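Local coordinates for chitin binding domain (Burkholderia pseudomallei, PDB 3UAM), which probably binds chitin and, as a member of the AA10 lytic polysaccharide mono-oxygenase family, may cleave polysaccharide chains by oxidation, at residues V24-S29 and Q115-Y120; H106-G111 and F183-R188. One frame throughout, in Å; residues are numbered along the deposited sequence.

Both contacts involve the antiparallel sheet in which strand 113-121 lies between strands 21-26 and 179-184. Contact 1 joins two of its strands, at a classic beta bulge. Contact 2 lies further from the centre of the chain and joins the turns that follow strands 106-108 and 179-184. Contact 1 has a buried apolar side, built on V24, I116 and W118, and a polar side with a bridging water. Contact 2 is mostly surface polar bonding, with V108 and L185 as its buried part. Their centres are 16 Å apart. H106 packs on P27 and probably hydrogen-bonds E28, while I116 touches F183.

Contact 1. Residues V24-S29 and Q115-Y120; sequences VITPES and QISWSY
A classic beta bulge joins edge strand 21-26 to strand 113-121 in the antiparallel sheet, in a beta-sandwich fold of the kind seen in AA10 proteins. I25 and T26 both face S117. V24 and W118 form a non-hydrogen-bonded pair, and T26 and S117 form a hydrogen-bonded one. Two backbone bonds hold S117. I25 N donates to S117 O at 2.9 Å, nearly along the C=O axis. S117 N donates to T26 O at 2.9 Å, with a straight N-H...O angle of 169°. V24 CA and I116 CA add CA-H...O contacts to S117 O and T26 O.

On the buried face, V24 lies against the W118 indole. Its CG2 is anti to the carbonyl carbon and sits over the centre of one ring face, 3.5 Å from the six-membered ring centroid. This is a CH-pi contact, 18° off the ring normal. The other branch, V24 CG1, meets I116 CG2 at 3.9 Å. P27 follows a cis peptide bond, and its CD touches I116 CD1 at 3.7 Å. W118 NE1 is hydrogen-bonded to Y131 OH. A196 touches both V24 and W118.

T26 and S117 direct their side chains to the opposite face. T26 OG1 lies between its backbone N and carbonyl carbon (chi1 44°) and comes within 3.5 Å of S117 CB. A water bridges T26 OG1 and S117 OG and donates to Q115 O at 2.7 Å. Beyond the turn, S29 OG caps V32 N at the start of helix 30-36.

The chemistry is thus split by the sheet. On the face of V24 and W118 the two segments meet through apolar groups, and Y131 satisfies the indole N-H. On the other, one water ties the hydroxyls of T26 and S117 to the carbonyl of Q115.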
loop_
_atom_site.group_PDB
_atom_site.type_symbol
_atom_site.label_atom_id
_atom_site.label_comp_id
_atom_site.label_asym_id
_atom_site.label_seq_id
_atom_site.Cartn_x
_atom_site.Cartn_y
_atom_site.Cartn_z
ATOM N N VAL A 24 -4.585 0.086 6.101
ATOM C CA VAL A 24 -4.117 1.220 6.880
ATOM C C VAL A 24 -5.310 1.937 7.501
ATOM O O VAL A 24 -6.122 2.562 6.813
ATOM C CB VAL A 24 -3.278 2.177 6.026
ATOM C CG1 VAL A 24 -3.022 3.479 6.773
ATOM C CG2 VAL A 24 -1.975 1.488 5.637
ATOM N N ILE A 25 -5.399 1.851 8.822
ATOM C CA ILE A 25 -6.528 2.405 9.535
ATOM C C ILE A 25 -6.319 3.872 9.886
ATOM O O ILE A 25 -7.307 4.600 10.016
ATOM C CB ILE A 25 -6.917 1.571 10.785
ATOM C CG1 ILE A 25 -5.765 1.438 11.790
ATOM C CG2 ILE A 25 -7.430 0.202 10.349
ATOM C CD1 ILE A 25 -6.230 1.030 13.184
ATOM N N THR A 26 -5.075 4.305 10.085
ATOM C CA THR A 26 -4.799 5.732 10.323
ATOM C C THR A 26 -3.417 6.115 9.781
ATOM O O THR A 26 -2.473 5.323 9.832
ATOM C CB THR A 26 -4.902 6.141 11.804
ATOM O OG1 THR A 26 -4.257 5.167 12.598
ATOM C CG2 THR A 26 -6.374 6.248 12.296
ATOM N N PRO A 27 -3.320 7.276 9.134
ATOM C CA PRO A 27 -4.483 8.043 8.730
ATOM C C PRO A 27 -5.345 7.170 7.828
ATOM O O PRO A 27 -4.806 6.317 7.126
ATOM C CB PRO A 27 -3.894 9.208 7.941
ATOM C CG PRO A 27 -2.551 8.784 7.519
ATOM C CD PRO A 27 -2.078 7.782 8.532
ATOM N N GLU A 28 -6.652 7.407 7.832
ATOM C CA GLU A 28 -7.581 6.561 7.130
ATOM C C GLU A 28 -7.163 6.498 5.658
ATOM O O GLU A 28 -6.969 7.536 5.004
ATOM C CB GLU A 28 -9.012 7.094 7.236
ATOM C CG GLU A 28 -9.637 6.992 8.626
ATOM C CD GLU A 28 -9.293 8.157 9.560
ATOM O OE1 GLU A 28 -8.352 8.941 9.308
ATOM O OE2 GLU A 28 -9.999 8.292 10.578
ATOM N N SER A 29 -7.054 5.282 5.146
ATOM C CA SER A 29 -6.748 5.094 3.754
ATOM C C SER A 29 -7.990 5.473 2.934
ATOM O O SER A 29 -9.091 5.609 3.475
ATOM C CB SER A 29 -6.326 3.652 3.489
ATOM O OG SER A 29 -7.436 2.784 3.522
ATOM N N GLN A 115 2.433 9.098 11.726
ATOM C CA GLN A 115 2.361 7.741 12.224
ATOM C C GLN A 115 1.358 6.963 11.368
ATOM O O GLN A 115 0.211 7.386 11.186
ATOM C CB GLN A 115 1.931 7.774 13.689
ATOM C CG GLN A 115 2.213 6.507 14.457
ATOM C CD GLN A 115 2.336 6.766 15.949
ATOM O OE1 GLN A 115 1.324 6.891 16.615
ATOM N NE2 GLN A 115 3.585 6.852 16.475
ATOM N N ILE A 116 1.796 5.846 10.820
ATOM C CA ILE A 116 0.932 4.961 10.043
ATOM C C ILE A 116 0.597 3.736 10.880
ATOM O O ILE A 116 1.515 3.130 11.488
ATOM C CB ILE A 116 1.639 4.431 8.784
ATOM C CG1 ILE A 116 2.263 5.569 7.964
ATOM C CG2 ILE A 116 0.682 3.578 7.939
ATOM C CD1 ILE A 116 1.284 6.578 7.433
ATOM N N SER A 117 -0.690 3.377 10.942
ATOM C CA SER A 117 -1.097 2.150 11.599
ATOM C C SER A 117 -1.777 1.201 10.616
ATOM O O SER A 117 -2.783 1.545 10.001
ATOM C CB SER A 117 -2.053 2.424 12.762
ATOM O OG SER A 117 -1.421 3.112 13.833
ATOM N N TRP A 118 -1.236 -0.001 10.518
ATOM C CA TRP A 118 -1.897 -1.153 9.864
ATOM C C TRP A 118 -2.635 -2.010 10.849
ATOM O O TRP A 118 -2.144 -2.246 11.952
ATOM C CB TRP A 118 -0.878 -2.049 9.213
ATOM C CG TRP A 118 -0.218 -1.471 8.002
ATOM C CD1 TRP A 118 0.874 -0.605 7.951
ATOM C CD2 TRP A 118 -0.556 -1.744 6.609
ATOM N NE1 TRP A 118 1.202 -0.331 6.656
ATOM C CE2 TRP A 118 0.369 -0.972 5.807
ATOM C CE3 TRP A 118 -1.521 -2.521 5.971
ATOM C CZ2 TRP A 118 0.326 -0.994 4.421
ATOM C CZ3 TRP A 118 -1.548 -2.535 4.583
ATOM C CH2 TRP A 118 -0.647 -1.785 3.830
ATOM N N SER A 119 -3.819 -2.494 10.461
ATOM C CA SER A 119 -4.515 -3.539 11.207
ATOM C C SER A 119 -4.791 -4.693 10.256
ATOM O O SER A 119 -4.717 -4.530 9.036
ATOM C CB SER A 119 -5.807 -3.034 11.817
ATOM O OG SER A 119 -6.276 -3.943 12.801
ATOM N N TYR A 120 -5.121 -5.840 10.834
ATOM C CA TYR A 120 -5.132 -7.100 10.125
ATOM C C TYR A 120 -6.210 -8.015 10.672
ATOM O O TYR A 120 -6.751 -7.807 11.760
ATOM C CB TYR A 120 -3.780 -7.842 10.282
ATOM C CG TYR A 120 -2.535 -7.045 9.985
ATOM C CD1 TYR A 120 -2.098 -6.841 8.672
ATOM C CD2 TYR A 120 -1.777 -6.496 11.015
ATOM C CE1 TYR A 120 -0.958 -6.122 8.402
ATOM C CE2 TYR A 120 -0.629 -5.772 10.756
ATOM C CZ TYR A 120 -0.219 -5.589 9.446
ATOM O OH TYR A 120 0.929 -4.887 9.191
HETATM O O HOH W 1 -1.347 6.022 12.970
#

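Contact 2. Residues H106-G111 and F183-R188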
loop_
_atom_site.group_PDB
_atom_site.type_symbol
_atom_site.label_atom_id
_atom_site.label_comp_id
_atom_site.label_asym_id
_atom_site.label_seq_id
_atom_site.Cartn_x
_atom_site.Cartn_y
_atom_site.Cartn_z
ATOM N N HIS A 106 -6.187 14.078 3.718
ATOM C CA HIS A 106 -5.680 14.459 5.036
ATOM C C HIS A 106 -4.856 15.726 4.960
ATOM O O HIS A 106 -3.901 15.812 4.161
ATOM C CB HIS A 106 -4.823 13.327 5.632
ATOM C CG HIS A 106 -5.586 12.063 5.871
ATOM N ND1 HIS A 106 -6.378 11.900 6.929
ATOM C CD2 HIS A 106 -5.701 10.892 5.102
ATOM C CE1 HIS A 106 -6.962 10.691 6.877
ATOM N NE2 HIS A 106 -6.543 10.070 5.754
ATOM N N ALA A 107 -5.195 16.704 5.797
ATOM C CA ALA A 107 -4.453 17.968 5.852
ATOM C C ALA A 107 -3.075 17.703 6.453
ATOM O O ALA A 107 -2.986 17.325 7.613
ATOM C CB ALA A 107 -5.207 19.022 6.676
ATOM N N VAL A 108 -2.015 17.865 5.664
ATOM C CA VAL A 108 -0.642 17.636 6.170
ATOM C C VAL A 108 0.305 18.776 5.772
ATOM O O VAL A 108 -0.073 19.673 5.014
ATOM C CB VAL A 108 -0.065 16.280 5.721
ATOM C CG1 VAL A 108 -0.835 15.122 6.378
ATOM C CG2 VAL A 108 -0.071 16.154 4.199
ATOM N N ARG A 109 1.515 18.728 6.311
ATOM C CA ARG A 109 2.546 19.733 6.087
ATOM C C ARG A 109 3.895 19.093 5.779
ATOM O O ARG A 109 4.220 17.999 6.282
ATOM C CB ARG A 109 2.698 20.596 7.341
ATOM C CG ARG A 109 1.442 21.327 7.761
ATOM C CD ARG A 109 1.712 22.149 9.013
ATOM N NE ARG A 109 2.603 23.260 8.715
ATOM C CZ ARG A 109 2.223 24.404 8.152
ATOM N NH1 ARG A 109 0.966 24.619 7.833
ATOM N NH2 ARG A 109 3.114 25.342 7.902
ATOM N N SER A 110 4.683 19.774 4.950
ATOM C CA SER A 110 6.053 19.349 4.673
ATOM C C SER A 110 6.817 19.099 5.973
ATOM O O SER A 110 6.730 19.893 6.908
ATOM C CB SER A 110 6.769 20.415 3.850
ATOM O OG SER A 110 6.112 20.588 2.609
ATOM N N GLY A 111 7.531 17.973 6.032
ATOM C CA GLY A 111 8.363 17.625 7.187
ATOM C C GLY A 111 7.644 16.913 8.336
ATOM O O GLY A 111 8.280 16.270 9.179
ATOM N N PHE A 183 7.400 8.207 10.199
ATOM C CA PHE A 183 8.434 8.878 9.422
ATOM C C PHE A 183 8.032 10.320 9.126
ATOM O O PHE A 183 6.902 10.720 9.390
ATOM C CB PHE A 183 8.700 8.114 8.120
ATOM C CG PHE A 183 7.459 7.676 7.392
ATOM C CD1 PHE A 183 6.797 8.537 6.549
ATOM C CD2 PHE A 183 6.992 6.366 7.509
ATOM C CE1 PHE A 183 5.672 8.119 5.854
ATOM C CE2 PHE A 183 5.855 5.944 6.825
ATOM C CZ PHE A 183 5.196 6.823 5.996
ATOM N N ASN A 184 8.952 11.083 8.555
ATOM C CA ASN A 184 8.668 12.457 8.214
ATOM C C ASN A 184 8.255 12.548 6.777
ATOM O O ASN A 184 8.923 11.987 5.901
ATOM C CB ASN A 184 9.889 13.332 8.437
ATOM C CG ASN A 184 10.255 13.421 9.889
ATOM O OD1 ASN A 184 11.091 12.660 10.361
ATOM N ND2 ASN A 184 9.591 14.312 10.627
ATOM N N LEU A 185 7.171 13.273 6.521
ATOM C CA LEU A 185 6.767 13.549 5.152
ATOM C C LEU A 185 7.789 14.481 4.503
ATOM O O LEU A 185 8.344 15.356 5.174
ATOM C CB LEU A 185 5.367 14.197 5.107
ATOM C CG LEU A 185 4.177 13.364 5.572
ATOM C CD1 LEU A 185 2.880 14.183 5.556
ATOM C CD2 LEU A 185 4.052 12.104 4.729
ATOM N N PRO A 186 8.024 14.321 3.193
ATOM C CA PRO A 186 8.947 15.219 2.493
ATOM C C PRO A 186 8.300 16.580 2.197
ATOM O O PRO A 186 7.188 16.846 2.634
ATOM C CB PRO A 186 9.245 14.459 1.206
ATOM C CG PRO A 186 7.988 13.703 0.939
ATOM C CD PRO A 186 7.370 13.385 2.268
ATOM N N THR A 187 9.014 17.418 1.458
ATOM C CA THR A 187 8.552 18.746 1.056
ATOM C C THR A 187 7.620 18.675 -0.161
ATOM O O THR A 187 8.025 18.216 -1.225
ATOM C CB THR A 187 9.769 19.619 0.710
ATOM O OG1 THR A 187 10.608 19.707 1.871
ATOM C CG2 THR A 187 9.355 21.046 0.233
ATOM N N ARG A 188 6.374 19.106 0.013
ATOM C CA ARG A 188 5.355 19.082 -1.050
ATOM C C ARG A 188 4.333 20.203 -0.810
ATOM O O ARG A 188 4.225 20.740 0.297
ATOM C CB ARG A 188 4.588 17.749 -1.061
ATOM C CG ARG A 188 5.354 16.469 -1.406
ATOM C CD ARG A 188 5.829 16.453 -2.839
ATOM N NE ARG A 188 6.415 15.179 -3.228
ATOM C CZ ARG A 188 7.658 14.777 -2.953
ATOM N NH1 ARG A 188 8.478 15.536 -2.245
ATOM N NH2 ARG A 188 8.086 13.593 -3.375
HETATM O O HOH W 2 3.263 21.570 3.070
#
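S110 reaches across to the turn after strand 179-184. Its CB lies 3.7 Å from T187 CA. The next atom, OG, is anti to the carbonyl carbon (chi1 -62°) and accepts a hydrogen bond from R188 N at 3.0 Å. The N-H...O angle is 161°. A water accepts from S110 N and donates to R188 O, making a second link between these residues. S110 CA also makes a CA-H...O contact with P186 O.

G111 continues the join. Its N donates a weak, bent bond to L185 O. Its carbonyl receives N184 ND2 at 2.8 Å, at a C=O...N angle of 166° and close to the amide plane of N184. This bond is consistent with ND2, rather than OD1, being turned toward G111. G111 has a positive phi of 85°, which favours glycine here.

The apolar part is small. L185 CD1 touches V108 CB at 3.6 Å and also reaches both valine methyls, and the two side chains cross at about a right angle.

R188 NH1 donates to T187 O within its own turn, and P186 CG lies over one guanidinium face, toward the rim. R188 NE bonds T134 O. V108, L185 and R188 all touch F215 of strand 205-215. L185 also meets L114 of strand 113-121, which places the contact where the two sheets come together.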